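TetR-like transcriptional regulator (Rhodococcus, PDB 3F1B) probably binds cis-regulatory DNA through a helix-turn-helix motif and so regulates transcription. Local coordinates at residues Gln90-Arg93 against Ala94-Phe98; Glu69-Arg72 against Phe73-Leu77; Arg130-Leu133 against Ile134-Thr137; Gly103-Arg106 against Lys107-Met110; Ala181-Asp184 against Leu185-Leu189. All blocks are in the same frame, centred on the assembly; numbering follows the deposited sequence.

Interaction 1: residues Gln90-Arg93 against Ala94-Phe98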
loop_
_atom_site.group_PDB
_atom_site.type_symbol
_atom_site.label_atom_id
_atom_site.label_comp_id
_atom_site.label_asym_id
_atom_site.label_seq_id
_atom_site.Cartn_x
_atom_site.Cartn_y
_atom_site.Cartn_z
ATOM N N GLN A 90 -4.795 23.321 -7.943
ATOM C CA GLN A 90 -3.669 22.396 -8.081
ATOM C C GLN A 90 -4.004 21.018 -7.555
ATOM O O GLN A 90 -3.840 20.033 -8.258
ATOM C CB GLN A 90 -2.473 22.928 -7.363
ATOM C CG GLN A 90 -1.942 24.158 -7.996
ATOM C CD GLN A 90 -0.728 24.669 -7.276
ATOM O OE1 GLN A 90 0.248 25.110 -7.910
ATOM N NE2 GLN A 90 -0.767 24.617 -5.940
ATOM N N LEU A 91 -4.529 20.979 -6.339
ATOM C CA LEU A 91 -5.070 19.757 -5.710
ATOM C C LEU A 91 -6.153 19.090 -6.562
ATOM O O LEU A 91 -6.034 17.913 -6.924
ATOM C CB LEU A 91 -5.623 20.080 -4.313
ATOM C CG LEU A 91 -5.725 18.963 -3.244
ATOM C CD1 LEU A 91 -7.157 18.745 -2.707
ATOM C CD2 LEU A 91 -5.115 17.659 -3.655
ATOM N N ARG A 92 -7.199 19.834 -6.908
ATOM C CA ARG A 92 -8.186 19.284 -7.830
ATOM C C ARG A 92 -7.563 18.744 -9.157
ATOM O O ARG A 92 -7.922 17.631 -9.613
ATOM C CB ARG A 92 -9.311 20.278 -8.071
ATOM C CG ARG A 92 -10.326 19.865 -9.136
ATOM C CD ARG A 92 -11.384 20.992 -9.182
ATOM N NE ARG A 92 -11.702 21.713 -10.447
ATOM C CZ ARG A 92 -10.988 21.773 -11.582
ATOM N NH1 ARG A 92 -11.441 22.485 -12.610
ATOM N NH2 ARG A 92 -9.829 21.142 -11.715
ATOM N N ARG A 93 -6.604 19.467 -9.748
ATOM C CA ARG A 93 -6.066 18.993 -11.037
ATOM C C ARG A 93 -5.183 17.775 -10.893
ATOM O O ARG A 93 -5.127 16.928 -11.805
ATOM C CB ARG A 93 -5.318 20.079 -11.765
ATOM C CG ARG A 93 -6.205 21.182 -12.206
ATOM C CD ARG A 93 -5.421 22.067 -13.131
ATOM N NE ARG A 93 -6.297 23.081 -13.698
ATOM C CZ ARG A 93 -5.927 24.001 -14.567
ATOM N NH1 ARG A 93 -4.678 24.044 -14.976
ATOM N NH2 ARG A 93 -6.828 24.870 -15.003
ATOM N N ALA A 94 -4.522 17.666 -9.736
ATOM C CA ALA A 94 -3.665 16.550 -9.442
ATOM C C ALA A 94 -4.506 15.321 -9.162
ATOM O O ALA A 94 -4.180 14.225 -9.611
ATOM C CB ALA A 94 -2.755 16.859 -8.246
ATOM N N LEU A 95 -5.587 15.517 -8.429
ATOM C CA LEU A 95 -6.458 14.425 -8.078
ATOM C C LEU A 95 -7.054 13.897 -9.351
ATOM O O LEU A 95 -7.114 12.687 -9.583
ATOM C CB LEU A 95 -7.569 14.915 -7.144
ATOM C CG LEU A 95 -7.048 15.014 -5.748
ATOM C CD1 LEU A 95 -8.134 15.594 -4.895
ATOM C CD2 LEU A 95 -6.685 13.591 -5.314
ATOM N N GLU A 96 -7.500 14.808 -10.199
ATOM C CA GLU A 96 -8.130 14.365 -11.422
ATOM C C GLU A 96 -7.172 13.727 -12.403
ATOM O O GLU A 96 -7.516 12.712 -13.007
ATOM C CB GLU A 96 -8.968 15.470 -12.010
ATOM C CG GLU A 96 -10.187 15.636 -11.074
ATOM C CD GLU A 96 -10.991 16.907 -11.274
ATOM O OE1 GLU A 96 -10.807 17.549 -12.339
ATOM O OE2 GLU A 96 -11.814 17.252 -10.368
ATOM N N GLY A 97 -5.969 14.278 -12.546
ATOM C CA GLY A 97 -4.950 13.656 -13.395
ATOM C C GLY A 97 -4.522 12.260 -12.914
ATOM O O GLY A 97 -4.576 11.283 -13.680
ATOM N N PHE A 98 -4.137 12.169 -11.636
ATOM C CA PHE A 98 -3.878 10.894 -10.952
ATOM C C PHE A 98 -4.988 9.888 -11.163
ATOM O O PHE A 98 -4.724 8.733 -11.553
ATOM C CB PHE A 98 -3.703 11.157 -9.447
ATOM C CG PHE A 98 -3.759 9.948 -8.589
ATOM C CD1 PHE A 98 -3.045 8.802 -8.911
ATOM C CD2 PHE A 98 -4.445 9.986 -7.397
ATOM C CE1 PHE A 98 -3.077 7.716 -8.103
ATOM C CE2 PHE A 98 -4.475 8.907 -6.569
ATOM C CZ PHE A 98 -3.794 7.776 -6.904
#
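R92 and E96, one helical turn apart, hold their charged ends offset, the guanidinium and carboxylate planes 22° apart and E96 OE1 standing obliquely to the guanidinium. The pairing is loose. R92 NH2 stands 3.8 Å from E96 OE1, and the oxygen lies well out of the guanidinium plane, so this long salt bridge rests on charge alone, with no N-H directed at the acceptor. The closest side-chain approach is a methylene against a carboxylate oxygen, R92 CG lying 3.2 Å from E96 OE2. R92 bends at its third torsion (chi3 124°), and its stronger partner is E89, whose carboxylate also takes R93 NE; two arginines thus share one acid a turn earlier.

On another side of the helix, L91 and L95 meet through their methyls, L91 CD2 packing at 3.9 Å against L95 CD1. Beneath both pairs the backbone follows the i to i+4 pattern, with L95 N donating to L91 O at 2.9 Å and E96 N to R92 O at 2.9 Å.

L91 continues onto W191 of helix 179-196 and L161 of helix 153-173, while E96 touches A183 and E187. Leucines turned to the core and charged residues on the flank make this an amphipathic alpha-helix of the all-helical C-terminal domain of TetR-like regulators.

Interaction 2: residues Glu69-Arg72 against Phe73-Leu77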
loop_
_atom_site.group_PDB
_atom_site.type_symbol
_atom_site.label_atom_id
_atom_site.label_comp_id
_atom_site.label_asym_id
_atom_site.label_seq_id
_atom_site.Cartn_x
_atom_site.Cartn_y
_atom_site.Cartn_z
ATOM N N GLU A 69 6.400 3.411 -16.287
ATOM C CA GLU A 69 5.087 3.701 -15.714
ATOM C C GLU A 69 5.122 4.872 -14.675
ATOM O O GLU A 69 4.213 5.714 -14.647
ATOM C CB GLU A 69 4.479 2.421 -15.129
ATOM C CG GLU A 69 4.501 1.241 -16.147
ATOM C CD GLU A 69 3.998 1.644 -17.541
ATOM O OE1 GLU A 69 3.151 2.536 -17.660
ATOM O OE2 GLU A 69 4.438 1.065 -18.552
ATOM N N GLY A 70 6.202 4.966 -13.887
ATOM C CA GLY A 70 6.412 6.116 -12.981
ATOM C C GLY A 70 6.382 7.450 -13.719
ATOM O O GLY A 70 5.822 8.421 -13.238
ATOM N N LEU A 71 6.990 7.479 -14.900
ATOM C CA LEU A 71 6.998 8.658 -15.738
ATOM C C LEU A 71 5.603 9.042 -16.190
ATOM O O LEU A 71 5.284 10.228 -16.202
ATOM C CB LEU A 71 7.847 8.431 -16.981
ATOM C CG LEU A 71 9.239 9.006 -17.072
ATOM C CD1 LEU A 71 10.084 8.178 -18.113
ATOM C CD2 LEU A 71 9.121 10.464 -17.456
ATOM N N ARG A 72 4.780 8.070 -16.596
ATOM C CA ARG A 72 3.470 8.429 -17.134
ATOM C C ARG A 72 2.684 8.945 -15.959
ATOM O O ARG A 72 1.842 9.835 -16.096
ATOM C CB ARG A 72 2.744 7.261 -17.794
ATOM C CG ARG A 72 3.535 6.645 -18.877
ATOM C CD ARG A 72 3.117 5.202 -19.054
ATOM N NE ARG A 72 3.468 4.742 -20.391
ATOM C CZ ARG A 72 3.036 3.605 -20.935
ATOM N NH1 ARG A 72 3.423 3.306 -22.171
ATOM N NH2 ARG A 72 2.235 2.767 -20.254
ATOM N N PHE A 73 3.002 8.408 -14.791
ATOM C CA PHE A 73 2.279 8.812 -13.625
ATOM C C PHE A 73 2.520 10.287 -13.287
ATOM O O PHE A 73 1.559 11.041 -13.144
ATOM C CB PHE A 73 2.549 7.869 -12.467
ATOM C CG PHE A 73 1.879 8.260 -11.217
ATOM C CD1 PHE A 73 0.562 7.870 -10.974
ATOM C CD2 PHE A 73 2.574 8.996 -10.238
ATOM C CE1 PHE A 73 -0.090 8.239 -9.758
ATOM C CE2 PHE A 73 1.941 9.366 -9.030
ATOM C CZ PHE A 73 0.598 8.991 -8.794
ATOM N N VAL A 74 3.778 10.711 -13.226
ATOM C CA VAL A 74 4.025 12.092 -12.873
ATOM C C VAL A 74 3.605 13.053 -13.986
ATOM O O VAL A 74 3.105 14.118 -13.707
ATOM C CB VAL A 74 5.468 12.334 -12.389
ATOM C CG1 VAL A 74 5.913 11.189 -11.483
ATOM C CG2 VAL A 74 6.411 12.553 -13.539
ATOM N N GLU A 75 3.766 12.652 -15.239
ATOM C CA GLU A 75 3.239 13.423 -16.370
ATOM C C GLU A 75 1.745 13.696 -16.218
ATOM O O GLU A 75 1.270 14.792 -16.482
ATOM C CB GLU A 75 3.511 12.709 -17.689
ATOM C CG GLU A 75 4.951 12.250 -17.793
ATOM C CD GLU A 75 5.274 11.536 -19.110
ATOM O OE1 GLU A 75 4.587 10.543 -19.468
ATOM O OE2 GLU A 75 6.239 11.964 -19.787
ATOM N N ALA A 76 1.010 12.704 -15.763
ATOM C CA ALA A 76 -0.408 12.871 -15.498
ATOM C C ALA A 76 -0.734 13.936 -14.435
ATOM O O ALA A 76 -1.809 14.519 -14.468
ATOM C CB ALA A 76 -1.042 11.506 -15.141
ATOM N N LEU A 77 0.182 14.169 -13.496
ATOM C CA LEU A 77 0.061 15.223 -12.505
ATOM C C LEU A 77 0.438 16.582 -13.087
ATOM O O LEU A 77 0.009 17.618 -12.579
ATOM C CB LEU A 77 0.968 14.922 -11.331
ATOM C CG LEU A 77 0.472 13.906 -10.284
ATOM C CD1 LEU A 77 -0.364 12.791 -10.854
ATOM C CD2 LEU A 77 1.610 13.344 -9.481
#
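Residues F73, V74 and A76 donate their backbone N-H to the carbonyls of E69, G70 and R72, the i to i+4 bonding of an alpha-helix, with F73 N at 3.0 Å from E69 O and V74 N at 3.1 Å from G70 O. The turns belong to helix 58-77, which in the TetR fold leads from the DNA-binding region into the helical body.

F73 has CG anti to its own nitrogen (chi1 178°), which carries the ring off the turn and leaves CB as the part that meets the preceding residues, 3.4 Å from G70 O. The ring itself packs outside the segments: it meets F98 with planes at about 80° and touches W109, L112 and L133, tying three other helices to this one. V74 lies on a more exposed side, and its CG1 comes to 3.3 Å from G70 O.

E75 is modelled too close to L71 O, which leaves the course of its side chain doubtful; as placed, its carboxylate makes no contact with the charged end of R72, R72 NE and E75 OE1 being 6.0 Å apart. R72 instead turns toward the acid that precedes it by three residues. The N-H of R72 NH2 addresses E69 OE1 at 2.8 Å but at 122°, a salt bridge whose hydrogen bond is weak.

Interaction 3: residues Arg130-Leu133 against Ile134-Thr137. With SO4 (sulfate ion), chain B.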
loop_
_atom_site.group_PDB
_atom_site.type_symbol
_atom_site.label_atom_id
_atom_site.label_comp_id
_atom_site.label_asym_id
_atom_site.label_seq_id
_atom_site.Cartn_x
_atom_site.Cartn_y
_atom_site.Cartn_z
ATOM N N ARG A 130 6.609 8.568 -3.296
ATOM C CA ARG A 130 5.456 8.734 -2.420
ATOM C C ARG A 130 5.659 9.801 -1.379
ATOM O O ARG A 130 4.750 10.576 -1.084
ATOM C CB ARG A 130 5.223 7.470 -1.649
ATOM C CG ARG A 130 3.868 7.402 -1.014
ATOM C CD ARG A 130 3.490 5.957 -1.071
ATOM N NE ARG A 130 2.354 5.660 -0.235
ATOM C CZ ARG A 130 2.310 5.846 1.081
ATOM N NH1 ARG A 130 3.354 6.369 1.717
ATOM N NH2 ARG A 130 1.215 5.496 1.748
ATOM N N ASP A 131 6.849 9.807 -0.786
ATOM C CA ASP A 131 7.149 10.758 0.249
ATOM C C ASP A 131 7.266 12.152 -0.290
ATOM O O ASP A 131 6.800 13.092 0.327
ATOM C CB ASP A 131 8.428 10.370 0.925
ATOM C CG ASP A 131 8.191 9.373 1.997
ATOM O OD1 ASP A 131 8.673 8.222 1.875
ATOM O OD2 ASP A 131 7.466 9.751 2.953
ATOM N N ARG A 132 7.885 12.273 -1.448
ATOM C CA ARG A 132 7.964 13.526 -2.116
ATOM C C ARG A 132 6.532 13.985 -2.403
ATOM O O ARG A 132 6.200 15.146 -2.151
ATOM C CB ARG A 132 8.836 13.414 -3.381
ATOM C CG ARG A 132 8.910 14.705 -4.221
ATOM C CD ARG A 132 9.192 15.942 -3.355
ATOM N NE ARG A 132 9.163 17.194 -4.107
ATOM C CZ ARG A 132 9.465 18.394 -3.595
ATOM N NH1 ARG A 132 9.785 18.544 -2.303
ATOM N NH2 ARG A 132 9.428 19.468 -4.371
ATOM N N LEU A 133 5.672 13.083 -2.875
ATOM C CA LEU A 133 4.265 13.417 -3.153
ATOM C C LEU A 133 3.552 13.885 -1.885
ATOM O O LEU A 133 2.834 14.896 -1.914
ATOM C CB LEU A 133 3.497 12.231 -3.736
ATOM C CG LEU A 133 3.759 11.839 -5.168
ATOM C CD1 LEU A 133 3.007 10.571 -5.567
ATOM C CD2 LEU A 133 3.388 12.968 -6.089
ATOM N N ILE A 134 3.735 13.170 -0.775
ATOM C CA ILE A 134 3.197 13.618 0.539
ATOM C C ILE A 134 3.659 15.040 0.963
ATOM O O ILE A 134 2.852 15.861 1.413
ATOM C CB ILE A 134 3.496 12.562 1.640
ATOM C CG1 ILE A 134 2.652 11.327 1.412
ATOM C CG2 ILE A 134 3.248 13.147 3.071
ATOM C CD1 ILE A 134 3.219 10.062 2.083
ATOM N N GLU A 135 4.959 15.316 0.817
ATOM C CA GLU A 135 5.557 16.627 0.997
ATOM C C GLU A 135 4.982 17.702 0.076
ATOM O O GLU A 135 4.762 18.825 0.485
ATOM C CB GLU A 135 7.067 16.492 0.743
ATOM C CG GLU A 135 7.830 17.817 0.629
ATOM C CD GLU A 135 9.368 17.644 0.430
ATOM O OE1 GLU A 135 10.128 18.470 0.982
ATOM O OE2 GLU A 135 9.824 16.713 -0.282
ATOM N N LEU A 136 4.768 17.375 -1.189
ATOM C CA LEU A 136 4.136 18.322 -2.094
ATOM C C LEU A 136 2.705 18.638 -1.636
ATOM O O LEU A 136 2.256 19.771 -1.735
ATOM C CB LEU A 136 4.109 17.775 -3.525
ATOM C CG LEU A 136 5.444 17.947 -4.272
ATOM C CD1 LEU A 136 5.644 16.937 -5.438
ATOM C CD2 LEU A 136 5.780 19.432 -4.690
ATOM N N THR A 137 2.001 17.639 -1.109
ATOM C CA THR A 137 0.622 17.811 -0.719
ATOM C C THR A 137 0.495 18.659 0.528
ATOM O O THR A 137 -0.454 19.445 0.648
ATOM C CB THR A 137 0.005 16.424 -0.454
ATOM O OG1 THR A 137 0.089 15.694 -1.661
ATOM C CG2 THR A 137 -1.438 16.501 -0.033
HETATM S S SO4 B . 9.084 22.280 -2.800
HETATM O O1 SO4 B . 9.623 23.103 -1.721
HETATM O O2 SO4 B . 10.125 22.093 -3.816
HETATM O O3 SO4 B . 8.692 21.000 -2.225
HETATM O O4 SO4 B . 7.895 22.906 -3.383
#
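Two anions, the E135 carboxylate and a sulfate ion, meet R132, which provides the main charged interaction. R132 NH1 donates to E135 OE2 at 2.7 Å and 163°, a salt bridge in which the oxygen lies in the guanidinium plane while the nitrogen stands above the carboxylate; the two planes are 86° apart. A bend at chi2 (47°) brings the arginine back over the following turn. At its far edge R132 NH2 donates to O2 of the sulfate at 2.8 Å, and sulfate O3 receives weak bonds from NH1 and NH2.

Apolar contact comes from L136, whose CD2 covers one guanidinium face at 3.7 Å from R132 NH2. I134 CD1 touches R130 NH1 at 3.7 Å, obliquely to the guanidinium plane. R130 itself is held by E166, and D131 forms a salt bridge with R171 of the second subunit.

Among the backbone bonds, L133 O accepts twice: T137 N arrives at 3.0 Å and T137 OG1 at 2.9 Å, from opposite faces of the carbonyl plane. The hydroxyl bond fixes the T137 side chain against its own helix 126-143.

Neighbouring negative charge should stabilise R132 as a cation: its charge is met by a carboxylate and, in this crystal, by a sulfate probably from the crystallisation liquor. The D131 pairing places the same helix at the dimer contact.

Interaction 4: residues Gly103-Arg106 against Lys107-Met110. With SO4 (sulfate ion), chain D.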
loop_
_atom_site.group_PDB
_atom_site.type_symbol
_atom_site.label_atom_id
_atom_site.label_comp_id
_atom_site.label_asym_id
_atom_site.label_seq_id
_atom_site.Cartn_x
_atom_site.Cartn_y
_atom_site.Cartn_z
ATOM N N GLY A 103 -7.466 5.093 -14.048
ATOM C CA GLY A 103 -8.632 4.588 -14.693
ATOM C C GLY A 103 -8.297 4.038 -16.047
ATOM O O GLY A 103 -8.843 3.005 -16.425
ATOM N N LYS A 104 -7.374 4.700 -16.747
ATOM C CA LYS A 104 -6.932 4.271 -18.099
ATOM C C LYS A 104 -5.758 3.301 -18.111
ATOM O O LYS A 104 -5.556 2.591 -19.072
ATOM C CB LYS A 104 -6.558 5.472 -18.976
ATOM C CG LYS A 104 -7.685 6.458 -19.193
ATOM C CD LYS A 104 -7.242 7.682 -20.014
ATOM C CE LYS A 104 -6.595 8.783 -19.143
ATOM N NZ LYS A 104 -5.123 8.574 -18.871
ATOM N N HIS A 105 -4.963 3.289 -17.067
ATOM C CA HIS A 105 -3.719 2.541 -17.111
ATOM C C HIS A 105 -3.654 1.710 -15.829
ATOM O O HIS A 105 -2.696 1.769 -15.051
ATOM C CB HIS A 105 -2.529 3.507 -17.321
ATOM C CG HIS A 105 -2.745 4.492 -18.443
ATOM N ND1 HIS A 105 -2.257 4.302 -19.722
ATOM C CD2 HIS A 105 -3.445 5.655 -18.492
ATOM C CE1 HIS A 105 -2.630 5.304 -20.504
ATOM N NE2 HIS A 105 -3.350 6.144 -19.783
ATOM N N ARG A 106 -4.705 0.935 -15.612
ATOM C CA ARG A 106 -4.815 0.122 -14.407
ATOM C C ARG A 106 -3.692 -0.861 -14.216
ATOM O O ARG A 106 -3.308 -1.187 -13.097
ATOM C CB ARG A 106 -6.155 -0.617 -14.341
ATOM C CG ARG A 106 -6.471 -1.492 -15.504
ATOM C CD ARG A 106 -7.743 -2.320 -15.289
ATOM N NE ARG A 106 -7.506 -3.769 -15.257
ATOM C CZ ARG A 106 -7.676 -4.551 -14.184
ATOM N NH1 ARG A 106 -8.098 -4.047 -13.023
ATOM N NH2 ARG A 106 -7.426 -5.852 -14.273
ATOM N N LYS A 107 -3.132 -1.337 -15.309
ATOM C CA LYS A 107 -2.084 -2.311 -15.212
ATOM C C LYS A 107 -0.822 -1.649 -14.614
ATOM O O LYS A 107 -0.069 -2.263 -13.833
ATOM C CB LYS A 107 -1.889 -2.935 -16.588
ATOM C CG LYS A 107 -2.970 -3.974 -16.941
ATOM C CD LYS A 107 -3.601 -3.806 -18.364
ATOM C CE LYS A 107 -5.081 -3.242 -18.332
ATOM N NZ LYS A 107 -5.159 -1.729 -18.374
ATOM N N SER A 108 -0.632 -0.377 -14.946
ATOM C CA SER A 108 0.573 0.299 -14.591
ATOM C C SER A 108 0.438 0.876 -13.211
ATOM O O SER A 108 1.443 1.000 -12.496
ATOM C CB SER A 108 0.931 1.376 -15.609
ATOM O OG SER A 108 -0.225 1.967 -16.160
ATOM N N TRP A 109 -0.798 1.191 -12.822
ATOM C CA TRP A 109 -1.073 1.557 -11.459
ATOM C C TRP A 109 -0.790 0.398 -10.532
ATOM O O TRP A 109 -0.212 0.592 -9.469
ATOM C CB TRP A 109 -2.521 1.972 -11.282
ATOM C CG TRP A 109 -2.859 2.095 -9.838
ATOM C CD1 TRP A 109 -3.706 1.302 -9.130
ATOM C CD2 TRP A 109 -2.305 3.064 -8.886
ATOM N NE1 TRP A 109 -3.742 1.725 -7.799
ATOM C CE2 TRP A 109 -2.904 2.806 -7.635
ATOM C CE3 TRP A 109 -1.355 4.108 -8.985
ATOM C CZ2 TRP A 109 -2.588 3.548 -6.475
ATOM C CZ3 TRP A 109 -1.039 4.827 -7.839
ATOM C CH2 TRP A 109 -1.666 4.547 -6.594
HETATM N N MSE A 110 -1.175 -0.806 -10.938
HETATM C CA MSE A 110 -0.884 -1.983 -10.137
HETATM C C MSE A 110 0.593 -2.252 -9.904
HETATM O O MSE A 110 0.995 -2.551 -8.759
HETATM C CB MSE A 110 -1.524 -3.217 -10.745
HETATM C CG MSE A 110 -3.001 -3.255 -10.467
HETATM SE SE MSE A 110 -3.822 -4.571 -11.621
HETATM C CE MSE A 110 -3.426 -6.146 -10.500
HETATM S S SO4 D . -4.199 9.232 -21.798
HETATM O O1 SO4 D . -3.998 9.965 -23.053
HETATM O O2 SO4 D . -4.567 7.841 -22.094
HETATM O O3 SO4 D . -2.960 9.210 -21.014
HETATM O O4 SO4 D . -5.259 9.924 -21.069
#
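S108 CB lies 3.7 Å from H105 O, and one bond further its OG closes to 2.7 Å from that same oxygen and to 3.0 Å from H105 CB. With chi1 at 33°, the hydroxyl folds back over the start of helix 106-115 and donates to the H105 carbonyl. Two backbone groups share this acceptor: S108 N comes from above the carbonyl plane, whereas W109 N at 3.0 Å arrives nearly along the C=O axis. Three donors therefore grip one oxygen, at a residue that leaves the end of helix 87-104 and holds the N-cap position of the next.

The H105 ring heads away from this turn. Its NE2 lies 3.1 Å from O2 of a sulfate ion, the oxygen near the ring plane, and is also approached in that plane by K104 NZ. K104 bends at chi3 and chi4 toward the same anion, which probably came from the crystallisation liquor, but the lysine is modelled too close to it for the details of their geometry to be trusted.

On another side, R106 and K107 pass each other with K107 NZ 3.2 Å from R106 CG. R106 O accepts from M110 N, and the selenium of this selenomethionine lies 3.7 Å from R106 O.

The sharp turn joins two helices of the C-terminal domain. S108 touches E69 of helix 58-77 and F101 of helix 87-104; W109 meets F98 edge-to-face and packs on A169 of helix 153-173; K107 and M110 reach S28 of helix 12-30, in the N-terminal part of the chain.

Interaction 5: residues Ala181-Asp184 against Leu185-Leu189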
loop_
_atom_site.group_PDB
_atom_site.type_symbol
_atom_site.label_atom_id
_atom_site.label_comp_id
_atom_site.label_asym_id
_atom_site.label_seq_id
_atom_site.Cartn_x
_atom_site.Cartn_y
_atom_site.Cartn_z
ATOM N N ALA A 181 -16.584 10.996 -8.842
ATOM C CA ALA A 181 -17.018 10.566 -7.522
ATOM C C ALA A 181 -15.778 10.471 -6.604
ATOM O O ALA A 181 -15.744 11.019 -5.492
ATOM C CB ALA A 181 -17.710 9.218 -7.638
ATOM N N ALA A 182 -14.728 9.843 -7.122
ATOM C CA ALA A 182 -13.512 9.645 -6.354
ATOM C C ALA A 182 -12.847 10.988 -6.084
ATOM O O ALA A 182 -12.518 11.267 -4.957
ATOM C CB ALA A 182 -12.589 8.737 -7.093
ATOM N N ALA A 183 -12.692 11.846 -7.102
ATOM C CA ALA A 183 -11.987 13.126 -6.906
ATOM C C ALA A 183 -12.771 13.999 -5.972
ATOM O O ALA A 183 -12.205 14.758 -5.213
ATOM C CB ALA A 183 -11.772 13.851 -8.216
ATOM N N ASP A 184 -14.086 13.876 -6.029
ATOM C CA ASP A 184 -14.977 14.621 -5.142
ATOM C C ASP A 184 -14.746 14.319 -3.666
ATOM O O ASP A 184 -14.609 15.236 -2.851
ATOM C CB ASP A 184 -16.429 14.316 -5.509
ATOM C CG ASP A 184 -16.960 15.254 -6.579
ATOM O OD1 ASP A 184 -16.246 16.226 -6.917
ATOM O OD2 ASP A 184 -18.102 15.044 -7.083
ATOM N N LEU A 185 -14.704 13.017 -3.352
ATOM C CA LEU A 185 -14.506 12.564 -1.997
ATOM C C LEU A 185 -13.151 13.002 -1.458
ATOM O O LEU A 185 -13.030 13.424 -0.300
ATOM C CB LEU A 185 -14.580 11.042 -1.946
ATOM C CG LEU A 185 -14.190 10.512 -0.559
ATOM C CD1 LEU A 185 -15.084 11.164 0.503
ATOM C CD2 LEU A 185 -14.277 9.002 -0.495
ATOM N N LEU A 186 -12.133 12.891 -2.292
ATOM C CA LEU A 186 -10.802 13.273 -1.883
ATOM C C LEU A 186 -10.648 14.778 -1.714
ATOM O O LEU A 186 -9.867 15.214 -0.866
ATOM C CB LEU A 186 -9.798 12.747 -2.902
ATOM C CG LEU A 186 -9.127 11.364 -2.690
ATOM C CD1 LEU A 186 -9.502 10.524 -1.444
ATOM C CD2 LEU A 186 -9.095 10.528 -3.981
ATOM N N GLU A 187 -11.360 15.579 -2.510
ATOM C CA GLU A 187 -11.234 17.016 -2.341
ATOM C C GLU A 187 -11.786 17.412 -0.979
ATOM O O GLU A 187 -11.202 18.253 -0.290
ATOM C CB GLU A 187 -11.982 17.825 -3.410
ATOM C CG GLU A 187 -11.407 17.759 -4.801
ATOM C CD GLU A 187 -12.344 18.379 -5.821
ATOM O OE1 GLU A 187 -12.688 17.691 -6.834
ATOM O OE2 GLU A 187 -12.747 19.554 -5.595
ATOM N N SER A 188 -12.922 16.839 -0.594
ATOM C CA SER A 188 -13.535 17.315 0.651
ATOM C C SER A 188 -12.913 16.683 1.916
ATOM O O SER A 188 -12.841 17.305 2.961
ATOM C CB SER A 188 -15.053 17.167 0.615
ATOM O OG SER A 188 -15.419 15.805 0.670
ATOM N N LEU A 189 -12.450 15.453 1.810
ATOM C CA LEU A 189 -11.617 14.897 2.856
ATOM C C LEU A 189 -10.462 15.858 3.161
ATOM O O LEU A 189 -10.087 16.041 4.308
ATOM C CB LEU A 189 -11.087 13.566 2.375
ATOM C CG LEU A 189 -10.127 12.719 3.187
ATOM C CD1 LEU A 189 -10.157 11.340 2.574
ATOM C CD2 LEU A 189 -8.691 13.266 3.231
#
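L185 follows directly on D184, and its nitrogen donates to A181 O at 3.1 Å, the first of four i to i+4 bonds from one segment to the other. Its CB passes 3.7 Å from A182 O; with CG anti to the nitrogen (chi1 172°), the two methyls turn from the preceding residues and pack on L156 of the second subunit.

L186 comes next, its N-H meeting A182 O almost straight at 3.1 Å and 165°. CD2 lies 3.6 Å from that carbonyl oxygen, so the side chain stays close to the turn before it while also contacting A164 and L95. The A182 methyl itself packs on V168 and V172 of helix 153-173. In TetR-family regulators the last helices of the C-terminal domain commonly build the dimer interface, often as a four-helix bundle; the contacts of this helix 179-196 with the second subunit are consistent with that role.

E187 extends back over A183, with CG 3.1 Å from A183 O. Its OE1 is 3.8 Å from D184 OD1, the two carboxylate planes turned 61° apart. Such a pairing of acids would be expected to raise the affinity of one of them for a proton, and E96 of helix 87-104 adds a further acid beside E187.

S188 donates its backbone N-H to D184 O at 3.2 Å, and its side chain packs on K197 of the second subunit. L189, whose nitrogen bonds to L185 O, meets L189 of the second subunit.

From the N terminus the order is interaction 2, 1, 4, 3 and 5. Each joins adjoining residues, so none closes a long loop; they stand in series, without nesting or crossing. Interactions 1 and 4 share helix 87-104, the latter at its turn into helix 106-115. Interaction 2 touches three others: F73 CE1 approaches F98 CD1 of interaction 1, E69 OE1 lies 3.2 Å from S108 CB of interaction 4, and L77 CD2 lies 3.8 Å from L133 CD2 of interaction 3. Interaction 5 packs on interaction 1, with L95 CD1 3.9 Å from L186 CB. Interactions 3 and 5, centres about 18 Å apart, both reach the second subunit.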